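PDB 2YNK: WZI from Escherichia coli, which probably binds capsular polysaccharide as an outer-membrane beta-barrel lectin that underpins group 1 capsule assembly at the cell surface. Local coordinates for residues D164-M169 and Y357-A362; A207-K212 and G237-P242; N12-L17 and A56-R61; N140-F145 and Q175-A180. All blocks are in the same frame, centred on the assembly; numbering follows the deposited sequence.

Contact 1 of 4, residues D164-M169 and Y357-A362; sequences DAMRPM and YPLGDA
M166 runs past the P358 carbonyl, and its SE, not its terminal CE, meets L359. M166 is present as selenomethionine, and its CG lies between the backbone N and the carbonyl carbon (chi1 36°). There M166 CG is 3.2 Å from P358 O. The chain bends twice more, and M166 SE comes to rest 3.9 Å from L359 CA. A165 turns its CB to the other segment and packs it on A362, 3.8 Å from A362 CA and 4.0 Å from A362 CB. A165, M166 and L359 are all buried, and they carry most of the packing. A165 O lies in the plane of the Y357 ring, at its edge, and is 3.3 Å from Y357 CB. The phenol end leads away, and its OH bonds to Q79. The two segments share no hydrogen bond; A165 O and P358 O, 3.2 Å apart, are both acceptors.

The rim at M169 is sparser. This residue, also selenomethionine, touches only L359, its SE 4.1 Å from L359 CD2. The touching residues have no solvent side. D164, partly exposed, takes no part and bonds to G87. L359 O is tied to R162. Two long loops thus meet by packing near the centre of the chain. Inward-folded loops occur in many outer-membrane barrels; here the two loops probably fill part of the lumen.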
loop_
_atom_site.group_PDB
_atom_site.type_symbol
_atom_site.label_atom_id
_atom_site.label_comp_id
_atom_site.label_asym_id
_atom_site.label_seq_id
_atom_site.Cartn_x
_atom_site.Cartn_y
_atom_site.Cartn_z
ATOM N N ASP A 164 4.276 0.553 2.383
ATOM C CA ASP A 164 3.952 -0.766 2.875
ATOM C C ASP A 164 5.181 -1.598 3.163
ATOM O O ASP A 164 5.045 -2.755 3.552
ATOM C CB ASP A 164 3.276 -1.454 1.696
ATOM C CG ASP A 164 2.213 -2.392 2.093
ATOM O OD1 ASP A 164 1.635 -2.225 3.185
ATOM O OD2 ASP A 164 1.936 -3.281 1.276
ATOM N N ALA A 165 6.368 -1.013 2.946
ATOM C CA ALA A 165 7.612 -1.743 2.748
ATOM C C ALA A 165 8.483 -1.650 3.992
ATOM O O ALA A 165 9.634 -1.194 3.938
ATOM C CB ALA A 165 8.341 -1.155 1.546
HETATM N N MSE A 166 7.916 -2.077 5.113
HETATM C CA MSE A 166 8.368 -1.656 6.440
HETATM C C MSE A 166 7.352 -2.163 7.416
HETATM O O MSE A 166 6.225 -2.475 7.040
HETATM C CB MSE A 166 8.355 -0.131 6.517
HETATM C CG MSE A 166 7.141 0.353 5.702
HETATM SE SE MSE A 166 6.105 1.635 6.723
HETATM C CE MSE A 166 4.880 0.348 7.578
ATOM N N ARG A 167 7.723 -2.238 8.685
ATOM C CA ARG A 167 6.823 -2.789 9.679
ATOM C C ARG A 167 5.842 -1.708 10.073
ATOM O O ARG A 167 6.257 -0.569 10.315
ATOM C CB ARG A 167 7.589 -3.308 10.893
ATOM C CG ARG A 167 8.605 -4.361 10.512
ATOM C CD ARG A 167 9.314 -4.946 11.718
ATOM N NE ARG A 167 8.843 -6.297 11.960
ATOM C CZ ARG A 167 9.498 -7.402 11.646
ATOM N NH1 ARG A 167 10.706 -7.365 11.104
ATOM N NH2 ARG A 167 8.943 -8.567 11.904
ATOM N N PRO A 168 4.541 -2.052 10.130
ATOM C CA PRO A 168 3.532 -1.057 10.462
ATOM C C PRO A 168 3.764 -0.510 11.868
ATOM O O PRO A 168 4.263 -1.239 12.738
ATOM C CB PRO A 168 2.215 -1.834 10.366
ATOM C CG PRO A 168 2.595 -3.263 10.561
ATOM C CD PRO A 168 3.964 -3.400 9.979
HETATM N N MSE A 169 3.417 0.759 12.078
HETATM C CA MSE A 169 3.750 1.451 13.309
HETATM C C MSE A 169 2.563 1.550 14.191
HETATM O O MSE A 169 1.422 1.631 13.718
HETATM C CB MSE A 169 4.214 2.864 13.015
HETATM C CG MSE A 169 5.334 2.873 11.984
HETATM SE SE MSE A 169 5.829 4.745 11.627
HETATM C CE MSE A 169 4.319 5.168 10.416
ATOM N N TYR A 357 14.033 0.140 6.780
ATOM C CA TYR A 357 13.096 -0.050 5.698
ATOM C C TYR A 357 12.276 1.219 5.506
ATOM O O TYR A 357 11.820 1.837 6.478
ATOM C CB TYR A 357 12.285 -1.315 5.914
ATOM C CG TYR A 357 13.046 -2.535 5.406
ATOM C CD1 TYR A 357 14.243 -2.929 6.003
ATOM C CD2 TYR A 357 12.605 -3.254 4.292
ATOM C CE1 TYR A 357 14.963 -4.010 5.526
ATOM C CE2 TYR A 357 13.317 -4.341 3.814
ATOM C CZ TYR A 357 14.501 -4.715 4.437
ATOM O OH TYR A 357 15.220 -5.799 3.974
ATOM N N PRO A 358 12.166 1.660 4.244
ATOM C CA PRO A 358 11.538 2.926 3.913
ATOM C C PRO A 358 10.046 2.977 4.261
ATOM O O PRO A 358 9.340 2.008 4.044
ATOM C CB PRO A 358 11.728 3.016 2.396
ATOM C CG PRO A 358 11.819 1.606 1.949
ATOM C CD PRO A 358 12.589 0.931 3.033
ATOM N N LEU A 359 9.628 4.104 4.830
ATOM C CA LEU A 359 8.239 4.448 5.049
ATOM C C LEU A 359 7.587 4.939 3.740
ATOM O O LEU A 359 6.369 5.062 3.645
ATOM C CB LEU A 359 8.131 5.554 6.109
ATOM C CG LEU A 359 7.945 5.174 7.574
ATOM C CD1 LEU A 359 9.153 4.421 8.105
ATOM C CD2 LEU A 359 7.693 6.431 8.392
ATOM N N GLY A 360 8.417 5.250 2.751
ATOM C CA GLY A 360 7.948 5.680 1.450
ATOM C C GLY A 360 8.067 4.536 0.482
ATOM O O GLY A 360 7.584 3.448 0.761
ATOM N N ASP A 361 8.719 4.778 -0.649
ATOM C CA ASP A 361 8.781 3.796 -1.732
ATOM C C ASP A 361 9.700 2.621 -1.397
ATOM O O ASP A 361 10.728 2.793 -0.754
ATOM C CB ASP A 361 9.255 4.478 -3.026
ATOM C CG ASP A 361 8.935 3.669 -4.281
ATOM O OD1 ASP A 361 8.343 2.558 -4.190
ATOM O OD2 ASP A 361 9.287 4.163 -5.372
ATOM N N ALA A 362 9.339 1.432 -1.874
ATOM C CA ALA A 362 10.073 0.198 -1.546
ATOM C C ALA A 362 11.600 0.278 -1.798
ATOM O O ALA A 362 12.373 -0.361 -1.094
ATOM C CB ALA A 362 9.464 -0.989 -2.285
#

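Contact 2 of 4, residues A207-K212 and G237-P242; sequences AVPHAK and GGKGRP
V208 lays its CG1 methyl on the aliphatic part of R241, 3.5 Å from R241 CG. CG1 is anti to the backbone N (chi1 -168°), and the two side chains cross obliquely. The same V208 methyl also lies 3.8 Å from G238 CA. P242 CD covers the centre of one face of the R241 guanidinium. Next to this patch, K239 N donates to P209 O at 3.2 Å, with 147° at the hydrogen. G238 CA makes a CH...O contact of 3.6 Å with H210 O. G238 has a positive phi of 118°, a backbone shape that suits glycine.

Both segments are loops at the same end of the barrel. The first leads into strand 212-221, and the second leaves strand 226-236, its neighbour in the sheet. K212 and W236 continue the pairing as backbone partners. The second loop reverses in a type II beta turn from G238 to R241, with G240 in its third position; the closing bond from R241 N to G238 O is weak.

Toward the outside, K239 stretches out beyond CG and sets its CE at the edge of the H210 ring, 3.6 Å from H210 CD2. K239 NZ and H210 NE2 stay 4.1 Å apart. P209 CB lies above one face of the H210 ring, toward its rim. At the buried glycines, Y348 OH bonds to G237 O, and E243 accepts from G238 N.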
loop_
_atom_site.group_PDB
_atom_site.type_symbol
_atom_site.label_atom_id
_atom_site.label_comp_id
_atom_site.label_asym_id
_atom_site.label_seq_id
_atom_site.Cartn_x
_atom_site.Cartn_y
_atom_site.Cartn_z
ATOM N N ALA A 207 18.542 7.129 16.117
ATOM C CA ALA A 207 18.980 8.533 16.146
ATOM C C ALA A 207 18.097 9.487 16.961
ATOM O O ALA A 207 18.589 10.506 17.456
ATOM C CB ALA A 207 19.142 9.063 14.727
ATOM N N VAL A 208 16.801 9.183 17.065
ATOM C CA VAL A 208 15.859 9.983 17.867
ATOM C C VAL A 208 14.722 9.074 18.332
ATOM O O VAL A 208 13.635 9.031 17.721
ATOM C CB VAL A 208 15.236 11.156 17.078
ATOM C CG1 VAL A 208 14.515 12.094 18.038
ATOM C CG2 VAL A 208 16.290 11.903 16.272
ATOM N N PRO A 209 14.967 8.328 19.417
ATOM C CA PRO A 209 14.015 7.317 19.875
ATOM C C PRO A 209 12.575 7.832 20.011
ATOM O O PRO A 209 12.357 9.003 20.272
ATOM C CB PRO A 209 14.582 6.912 21.246
ATOM C CG PRO A 209 16.032 7.240 21.171
ATOM C CD PRO A 209 16.110 8.471 20.335
ATOM N N HIS A 210 11.609 6.938 19.839
ATOM C CA HIS A 210 10.172 7.269 19.935
ATOM C C HIS A 210 9.774 8.457 19.112
ATOM O O HIS A 210 9.087 9.338 19.601
ATOM C CB HIS A 210 9.780 7.485 21.388
ATOM C CG HIS A 210 10.467 6.542 22.342
ATOM N ND1 HIS A 210 10.443 5.206 22.183
ATOM C CD2 HIS A 210 11.216 6.789 23.494
ATOM C CE1 HIS A 210 11.140 4.621 23.182
ATOM N NE2 HIS A 210 11.613 5.590 23.982
ATOM N N ALA A 211 10.204 8.500 17.859
ATOM C CA ALA A 211 9.834 9.590 16.973
ATOM C C ALA A 211 8.423 9.343 16.426
ATOM O O ALA A 211 8.010 8.198 16.158
ATOM C CB ALA A 211 10.830 9.734 15.830
ATOM N N LYS A 212 7.687 10.426 16.245
ATOM C CA LYS A 212 6.320 10.321 15.802
ATOM C C LYS A 212 6.249 10.585 14.316
ATOM O O LYS A 212 6.981 11.422 13.789
ATOM C CB LYS A 212 5.437 11.308 16.550
ATOM C CG LYS A 212 5.747 11.426 18.038
ATOM C CD LYS A 212 5.762 10.087 18.757
ATOM C CE LYS A 212 6.007 10.290 20.242
ATOM N NZ LYS A 212 6.077 8.984 20.947
ATOM N N GLY A 237 8.717 15.096 17.161
ATOM C CA GLY A 237 8.882 14.510 18.495
ATOM C C GLY A 237 10.097 13.592 18.645
ATOM O O GLY A 237 10.921 13.477 17.726
ATOM N N GLY A 238 10.196 12.944 19.808
ATOM C CA GLY A 238 11.317 12.057 20.150
ATOM C C GLY A 238 12.105 12.548 21.354
ATOM O O GLY A 238 11.817 13.609 21.901
ATOM N N LYS A 239 13.103 11.783 21.780
ATOM C CA LYS A 239 13.961 12.225 22.884
ATOM C C LYS A 239 14.835 13.425 22.476
ATOM O O LYS A 239 15.508 13.405 21.443
ATOM C CB LYS A 239 14.813 11.073 23.435
ATOM C CG LYS A 239 13.974 10.047 24.185
ATOM C CD LYS A 239 14.790 9.096 25.057
ATOM C CE LYS A 239 13.892 7.976 25.581
ATOM N NZ LYS A 239 14.568 7.029 26.506
ATOM N N GLY A 240 14.791 14.473 23.293
ATOM C CA GLY A 240 15.532 15.698 23.028
ATOM C C GLY A 240 14.875 16.552 21.967
ATOM O O GLY A 240 15.520 17.400 21.347
ATOM N N ARG A 241 13.578 16.341 21.764
ATOM C CA ARG A 241 12.843 17.059 20.732
ATOM C C ARG A 241 11.701 17.846 21.345
ATOM O O ARG A 241 11.171 17.467 22.383
ATOM C CB ARG A 241 12.318 16.082 19.689
ATOM C CG ARG A 241 13.409 15.305 18.950
ATOM C CD ARG A 241 14.262 16.205 18.077
ATOM N NE ARG A 241 13.413 17.007 17.208
ATOM C CZ ARG A 241 13.731 18.194 16.704
ATOM N NH1 ARG A 241 14.910 18.758 16.954
ATOM N NH2 ARG A 241 12.851 18.823 15.933
ATOM N N PRO A 242 11.341 18.973 20.725
ATOM C CA PRO A 242 10.154 19.667 21.197
ATOM C C PRO A 242 8.919 18.799 20.969
ATOM O O PRO A 242 8.746 18.260 19.873
ATOM C CB PRO A 242 10.091 20.928 20.330
ATOM C CG PRO A 242 11.358 20.993 19.571
ATOM C CD PRO A 242 11.989 19.644 19.589
#

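Contact 3 of 4, residues N12-L17 and A56-R61; sequences NDLAWL and ARINQR
R57 and D13 form a salt bridge between two helices. R57 NE donates to D13 OD2 at 2.9 Å in a nearly straight bond, 172° at the hydrogen. The oxygen is met on its syn side, and the donor stands 28° out of the carboxylate plane. D13 OD2 lies close to the guanidinium plane, at its edge. R57 NH2 adds a weak bond to D13 OD1 at 3.5 Å. The chain of R57 bends at chi2 and chi3 and crosses D13 at about a right angle.

Beside the ion pair the contact is apolar and centres on I58. I58 CD1 touches L14 CD2 at 3.6 Å and D13 CB at 3.8 Å. L17 comes tip to tip with the isoleucine, its CD1 3.8 Å from I58 CG1. I37 and L41 of helix 34-42 also pack on I58. The short axes are 10.1 Å apart at closest and run roughly antiparallel, with 153° between their directions, within the helical N-terminal part of the chain.

D13 OD2 has a second salt bridge, to R383 of barrel strand 383-393. A buried carboxylate whose OD2 is bonded by two arginines is probably ionised, and it links both helices to the barrel wall.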
loop_
_atom_site.group_PDB
_atom_site.type_symbol
_atom_site.label_atom_id
_atom_site.label_comp_id
_atom_site.label_asym_id
_atom_site.label_seq_id
_atom_site.Cartn_x
_atom_site.Cartn_y
_atom_site.Cartn_z
ATOM N N ASN A 12 -6.787 -5.523 -6.708
ATOM C CA ASN A 12 -6.762 -5.702 -8.157
ATOM C C ASN A 12 -8.186 -5.979 -8.706
ATOM O O ASN A 12 -8.565 -5.476 -9.765
ATOM C CB ASN A 12 -5.785 -6.817 -8.551
ATOM C CG ASN A 12 -4.339 -6.503 -8.164
ATOM O OD1 ASN A 12 -3.714 -7.255 -7.415
ATOM N ND2 ASN A 12 -3.807 -5.392 -8.664
ATOM N N ASP A 13 -8.964 -6.761 -7.959
ATOM C CA ASP A 13 -10.354 -7.028 -8.284
ATOM C C ASP A 13 -11.220 -5.752 -8.219
ATOM O O ASP A 13 -12.023 -5.496 -9.117
ATOM C CB ASP A 13 -10.912 -8.138 -7.374
ATOM C CG ASP A 13 -10.551 -9.545 -7.863
ATOM O OD1 ASP A 13 -9.639 -9.668 -8.703
ATOM O OD2 ASP A 13 -11.178 -10.535 -7.424
ATOM N N LEU A 14 -11.048 -4.949 -7.174
ATOM C CA LEU A 14 -11.759 -3.673 -7.077
ATOM C C LEU A 14 -11.328 -2.728 -8.192
ATOM O O LEU A 14 -12.164 -2.058 -8.796
ATOM C CB LEU A 14 -11.509 -2.997 -5.722
ATOM C CG LEU A 14 -12.159 -3.604 -4.476
ATOM C CD1 LEU A 14 -11.873 -2.722 -3.270
ATOM C CD2 LEU A 14 -13.657 -3.776 -4.673
ATOM N N ALA A 15 -10.024 -2.673 -8.458
ATOM C CA ALA A 15 -9.479 -1.764 -9.471
ATOM C C ALA A 15 -9.973 -2.133 -10.868
ATOM O O ALA A 15 -10.184 -1.265 -11.717
ATOM C CB ALA A 15 -7.955 -1.769 -9.428
ATOM N N TRP A 16 -10.141 -3.428 -11.096
ATOM C CA TRP A 16 -10.671 -3.936 -12.351
ATOM C C TRP A 16 -12.080 -3.423 -12.526
ATOM O O TRP A 16 -12.413 -2.817 -13.541
ATOM C CB TRP A 16 -10.622 -5.465 -12.329
ATOM C CG TRP A 16 -10.910 -6.172 -13.635
ATOM C CD1 TRP A 16 -9.994 -6.607 -14.584
ATOM C CD2 TRP A 16 -12.218 -6.606 -14.147
ATOM N NE1 TRP A 16 -10.632 -7.235 -15.626
ATOM C CE2 TRP A 16 -11.961 -7.277 -15.419
ATOM C CE3 TRP A 16 -13.523 -6.506 -13.694
ATOM C CZ2 TRP A 16 -12.986 -7.806 -16.193
ATOM C CZ3 TRP A 16 -14.549 -7.050 -14.476
ATOM C CH2 TRP A 16 -14.285 -7.680 -15.697
ATOM N N LEU A 17 -12.906 -3.628 -11.507
ATOM C CA LEU A 17 -14.301 -3.213 -11.545
ATOM C C LEU A 17 -14.449 -1.694 -11.686
ATOM O O LEU A 17 -15.334 -1.210 -12.402
ATOM C CB LEU A 17 -15.025 -3.711 -10.286
ATOM C CG LEU A 17 -15.220 -5.230 -10.220
ATOM C CD1 LEU A 17 -15.345 -5.700 -8.783
ATOM C CD2 LEU A 17 -16.439 -5.650 -11.037
ATOM N N ALA A 56 -18.635 -11.166 -7.633
ATOM C CA ALA A 56 -18.959 -12.162 -6.613
ATOM C C ALA A 56 -17.759 -12.409 -5.707
ATOM O O ALA A 56 -17.909 -12.788 -4.542
ATOM C CB ALA A 56 -19.417 -13.464 -7.265
ATOM N N ARG A 57 -16.571 -12.172 -6.260
ATOM C CA ARG A 57 -15.302 -12.385 -5.559
ATOM C C ARG A 57 -15.097 -11.380 -4.433
ATOM O O ARG A 57 -14.542 -11.728 -3.397
ATOM C CB ARG A 57 -14.135 -12.336 -6.559
ATOM C CG ARG A 57 -13.240 -13.569 -6.536
ATOM C CD ARG A 57 -12.865 -14.034 -7.936
ATOM N NE ARG A 57 -12.162 -13.004 -8.700
ATOM C CZ ARG A 57 -11.842 -13.104 -9.994
ATOM N NH1 ARG A 57 -12.149 -14.192 -10.698
ATOM N NH2 ARG A 57 -11.196 -12.102 -10.591
ATOM N N ILE A 58 -15.566 -10.147 -4.609
ATOM C CA ILE A 58 -15.362 -9.103 -3.588
ATOM C C ILE A 58 -15.792 -9.516 -2.177
ATOM O O ILE A 58 -14.989 -9.478 -1.252
ATOM C CB ILE A 58 -16.057 -7.778 -3.951
ATOM C CG1 ILE A 58 -15.562 -7.243 -5.309
ATOM C CG2 ILE A 58 -15.846 -6.742 -2.852
ATOM C CD1 ILE A 58 -14.068 -7.264 -5.534
ATOM N N ASN A 59 -17.046 -9.910 -2.002
ATOM C CA ASN A 59 -17.523 -10.339 -0.676
ATOM C C ASN A 59 -16.901 -11.661 -0.215
ATOM O O ASN A 59 -16.679 -11.870 0.981
ATOM C CB ASN A 59 -19.059 -10.432 -0.649
ATOM C CG ASN A 59 -19.720 -9.082 -0.411
ATOM O OD1 ASN A 59 -19.140 -8.195 0.229
ATOM N ND2 ASN A 59 -20.942 -8.924 -0.913
ATOM N N GLN A 60 -16.623 -12.550 -1.163
ATOM C CA GLN A 60 -15.956 -13.795 -0.843
ATOM C C GLN A 60 -14.600 -13.495 -0.193
ATOM O O GLN A 60 -14.223 -14.133 0.800
ATOM C CB GLN A 60 -15.760 -14.649 -2.092
ATOM C CG GLN A 60 -15.210 -16.035 -1.777
ATOM C CD GLN A 60 -14.835 -16.849 -3.002
ATOM O OE1 GLN A 60 -14.944 -16.388 -4.139
ATOM N NE2 GLN A 60 -14.376 -18.077 -2.767
ATOM N N ARG A 61 -13.882 -12.517 -0.747
ATOM C CA ARG A 61 -12.570 -12.167 -0.238
ATOM C C ARG A 61 -12.675 -11.546 1.152
ATOM O O ARG A 61 -11.977 -11.977 2.068
ATOM C CB ARG A 61 -11.837 -11.231 -1.210
ATOM C CG ARG A 61 -10.373 -10.967 -0.873
ATOM C CD ARG A 61 -9.533 -12.237 -0.832
ATOM N NE ARG A 61 -8.153 -11.957 -0.418
ATOM C CZ ARG A 61 -7.273 -12.869 -0.008
ATOM N NH1 ARG A 61 -7.583 -14.154 0.055
ATOM N NH2 ARG A 61 -6.056 -12.487 0.347
#

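Contact 4 of 4, residues N140-F145 and Q175-A180; sequences NQWLSF and QRAEQA
Q141 and R176 form a non-hydrogen-bonded pair between antiparallel strands 141-145 and 170-176 of the barrel wall. Next to it, W142 and Q175 are a hydrogen-bonded pair: W142 N donates to Q175 O at 2.8 Å, and Q175 N returns a bond of 3.1 Å to W142 O. Just before the strand, N140 O accepts from A177 N at 2.6 Å. The side chain of N140 then takes over. CG is anti to the backbone N (chi1 -158°), and the amide meets the backbone of E178 with both ends. N140 OD1 accepts from E178 N at 3.0 Å, with 169° at the hydrogen. N140 ND2 donates to E178 O at 2.8 Å, and that oxygen lies near the amide plane.

The contact sits where the chain turns at the barrel end, and the N-terminal region covers one side of it. On that side W142 NE1 bonds to E35, while W142 CD1 packs 3.7 Å from A177 CB.

One water lies within 3.1 to 3.2 Å of N140 ND2, Q141 NE2 and R176 NE and is placed to accept from them. Q141 NE2 also reaches W139 O, and Q141 OE1 bonds to Y195 OH. The water and A180 O both lie at the edge of the R176 guanidinium, near its plane, and R176 NH1 donates to A180 O. Farther along strand 141-145, L143 touches a bound dodecane.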
loop_
_atom_site.group_PDB
_atom_site.type_symbol
_atom_site.label_atom_id
_atom_site.label_comp_id
_atom_site.label_asym_id
_atom_site.label_seq_id
_atom_site.Cartn_x
_atom_site.Cartn_y
_atom_site.Cartn_z
ATOM N N ASN A 140 -20.126 8.184 11.486
ATOM C CA ASN A 140 -19.497 7.834 10.202
ATOM C C ASN A 140 -17.942 7.900 10.176
ATOM O O ASN A 140 -17.326 7.806 9.106
ATOM C CB ASN A 140 -20.079 8.686 9.063
ATOM C CG ASN A 140 -19.890 8.038 7.702
ATOM O OD1 ASN A 140 -20.121 6.842 7.549
ATOM N ND2 ASN A 140 -19.450 8.823 6.710
ATOM N N GLN A 141 -17.318 8.047 11.344
ATOM C CA GLN A 141 -15.860 8.048 11.431
ATOM C C GLN A 141 -15.371 6.774 12.103
ATOM O O GLN A 141 -15.942 6.324 13.095
ATOM C CB GLN A 141 -15.335 9.280 12.181
ATOM C CG GLN A 141 -15.992 10.599 11.801
ATOM C CD GLN A 141 -16.214 10.755 10.305
ATOM O OE1 GLN A 141 -15.295 10.583 9.507
ATOM N NE2 GLN A 141 -17.442 11.086 9.919
ATOM N N TRP A 142 -14.321 6.195 11.535
ATOM C CA TRP A 142 -13.628 5.064 12.142
ATOM C C TRP A 142 -12.411 5.525 12.915
ATOM O O TRP A 142 -11.516 6.163 12.351
ATOM C CB TRP A 142 -13.177 4.099 11.065
ATOM C CG TRP A 142 -14.215 3.104 10.659
ATOM C CD1 TRP A 142 -14.862 3.001 9.435
ATOM C CD2 TRP A 142 -14.741 2.007 11.468
ATOM N NE1 TRP A 142 -15.728 1.938 9.434
ATOM C CE2 TRP A 142 -15.712 1.307 10.627
ATOM C CE3 TRP A 142 -14.515 1.554 12.754
ATOM C CZ2 TRP A 142 -16.412 0.208 11.080
ATOM C CZ3 TRP A 142 -15.233 0.444 13.204
ATOM C CH2 TRP A 142 -16.157 -0.216 12.380
ATOM N N LEU A 143 -12.378 5.208 14.207
ATOM C CA LEU A 143 -11.226 5.489 15.049
ATOM C C LEU A 143 -10.544 4.179 15.373
ATOM O O LEU A 143 -11.190 3.239 15.832
ATOM C CB LEU A 143 -11.644 6.185 16.343
ATOM C CG LEU A 143 -10.495 6.569 17.294
ATOM C CD1 LEU A 143 -9.414 7.374 16.581
ATOM C CD2 LEU A 143 -11.042 7.331 18.495
ATOM N N SER A 144 -9.235 4.131 15.153
ATOM C CA SER A 144 -8.487 2.888 15.246
ATOM C C SER A 144 -7.223 2.995 16.110
ATOM O O SER A 144 -6.550 4.019 16.103
ATOM C CB SER A 144 -8.083 2.482 13.844
ATOM O OG SER A 144 -7.392 1.258 13.894
ATOM N N PHE A 145 -6.904 1.938 16.849
ATOM C CA PHE A 145 -5.609 1.843 17.517
ATOM C C PHE A 145 -4.984 0.496 17.223
ATOM O O PHE A 145 -5.669 -0.524 17.242
ATOM C CB PHE A 145 -5.701 2.026 19.034
ATOM C CG PHE A 145 -4.356 1.984 19.714
ATOM C CD1 PHE A 145 -3.538 3.103 19.737
ATOM C CD2 PHE A 145 -3.882 0.809 20.288
ATOM C CE1 PHE A 145 -2.284 3.057 20.338
ATOM C CE2 PHE A 145 -2.637 0.758 20.885
ATOM C CZ PHE A 145 -1.838 1.883 20.910
ATOM N N GLN A 175 -10.769 7.867 9.823
ATOM C CA GLN A 175 -11.281 7.845 8.443
ATOM C C GLN A 175 -12.793 8.015 8.371
ATOM O O GLN A 175 -13.490 7.728 9.336
ATOM C CB GLN A 175 -11.016 6.482 7.829
ATOM C CG GLN A 175 -9.632 6.302 7.298
ATOM C CD GLN A 175 -9.454 4.974 6.616
ATOM O OE1 GLN A 175 -8.366 4.677 6.123
ATOM N NE2 GLN A 175 -10.515 4.166 6.575
ATOM N N ARG A 176 -13.305 8.401 7.207
ATOM C CA ARG A 176 -14.740 8.278 6.962
ATOM C C ARG A 176 -15.078 6.805 6.786
ATOM O O ARG A 176 -14.251 6.036 6.302
ATOM C CB ARG A 176 -15.173 9.031 5.703
ATOM C CG ARG A 176 -14.954 10.533 5.746
ATOM C CD ARG A 176 -15.558 11.185 4.513
ATOM N NE ARG A 176 -17.002 11.402 4.647
ATOM C CZ ARG A 176 -17.814 11.748 3.650
ATOM N NH1 ARG A 176 -17.363 11.900 2.411
ATOM N NH2 ARG A 176 -19.102 11.925 3.894
ATOM N N ALA A 177 -16.289 6.410 7.175
ATOM C CA ALA A 177 -16.778 5.057 6.884
ATOM C C ALA A 177 -17.339 5.070 5.471
ATOM O O ALA A 177 -16.699 4.576 4.547
ATOM C CB ALA A 177 -17.820 4.615 7.897
ATOM N N GLU A 178 -18.520 5.662 5.296
ATOM C CA GLU A 178 -19.052 5.916 3.957
ATOM C C GLU A 178 -18.509 7.246 3.469
ATOM O O GLU A 178 -18.366 8.182 4.257
ATOM C CB GLU A 178 -20.574 5.935 3.957
ATOM C CG GLU A 178 -21.191 4.558 3.815
ATOM C CD GLU A 178 -22.701 4.610 3.696
ATOM O OE1 GLU A 178 -23.217 5.361 2.838
ATOM O OE2 GLU A 178 -23.375 3.893 4.460
ATOM N N GLN A 179 -18.222 7.323 2.171
ATOM C CA GLN A 179 -17.504 8.453 1.600
ATOM C C GLN A 179 -18.318 9.149 0.509
ATOM O O GLN A 179 -17.777 9.519 -0.535
ATOM C CB GLN A 179 -16.150 7.966 1.054
ATOM C CG GLN A 179 -15.148 7.602 2.148
ATOM C CD GLN A 179 -14.146 6.554 1.721
ATOM O OE1 GLN A 179 -13.372 6.758 0.783
ATOM N NE2 GLN A 179 -14.147 5.423 2.419
ATOM N N ALA A 180 -19.611 9.352 0.767
ATOM C CA ALA A 180 -20.505 10.024 -0.189
ATOM C C ALA A 180 -20.129 11.488 -0.381
ATOM O O ALA A 180 -19.341 12.036 0.383
ATOM C CB ALA A 180 -21.952 9.914 0.266
HETATM O O HOH W 1 -18.862 11.814 7.278
#

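How the contacts relate
From the N terminus, contact 3 closes first. It joins helices 8-19 and 49-65 before the first barrel strand begins. Contact 4 opens at 140-145 and closes at 175-180, pairing neighbouring strands of the wall. Contact 1 opens inside that loop, at 164-169, and closes only at 357-362, so contacts 1 and 4 cross. It joins the loop before strand 170-176 to the loop between strands 322-331 and 368-377. Contact 2 is nested in the long loop closed by contact 1 and ties two loops at one barrel end. Contacts 2 and 3 lie on opposite sides of the chain's centre, about 41 Å apart between centres. Contact 1 lies deeper inside, its centre about 19 Å from that of contact 2.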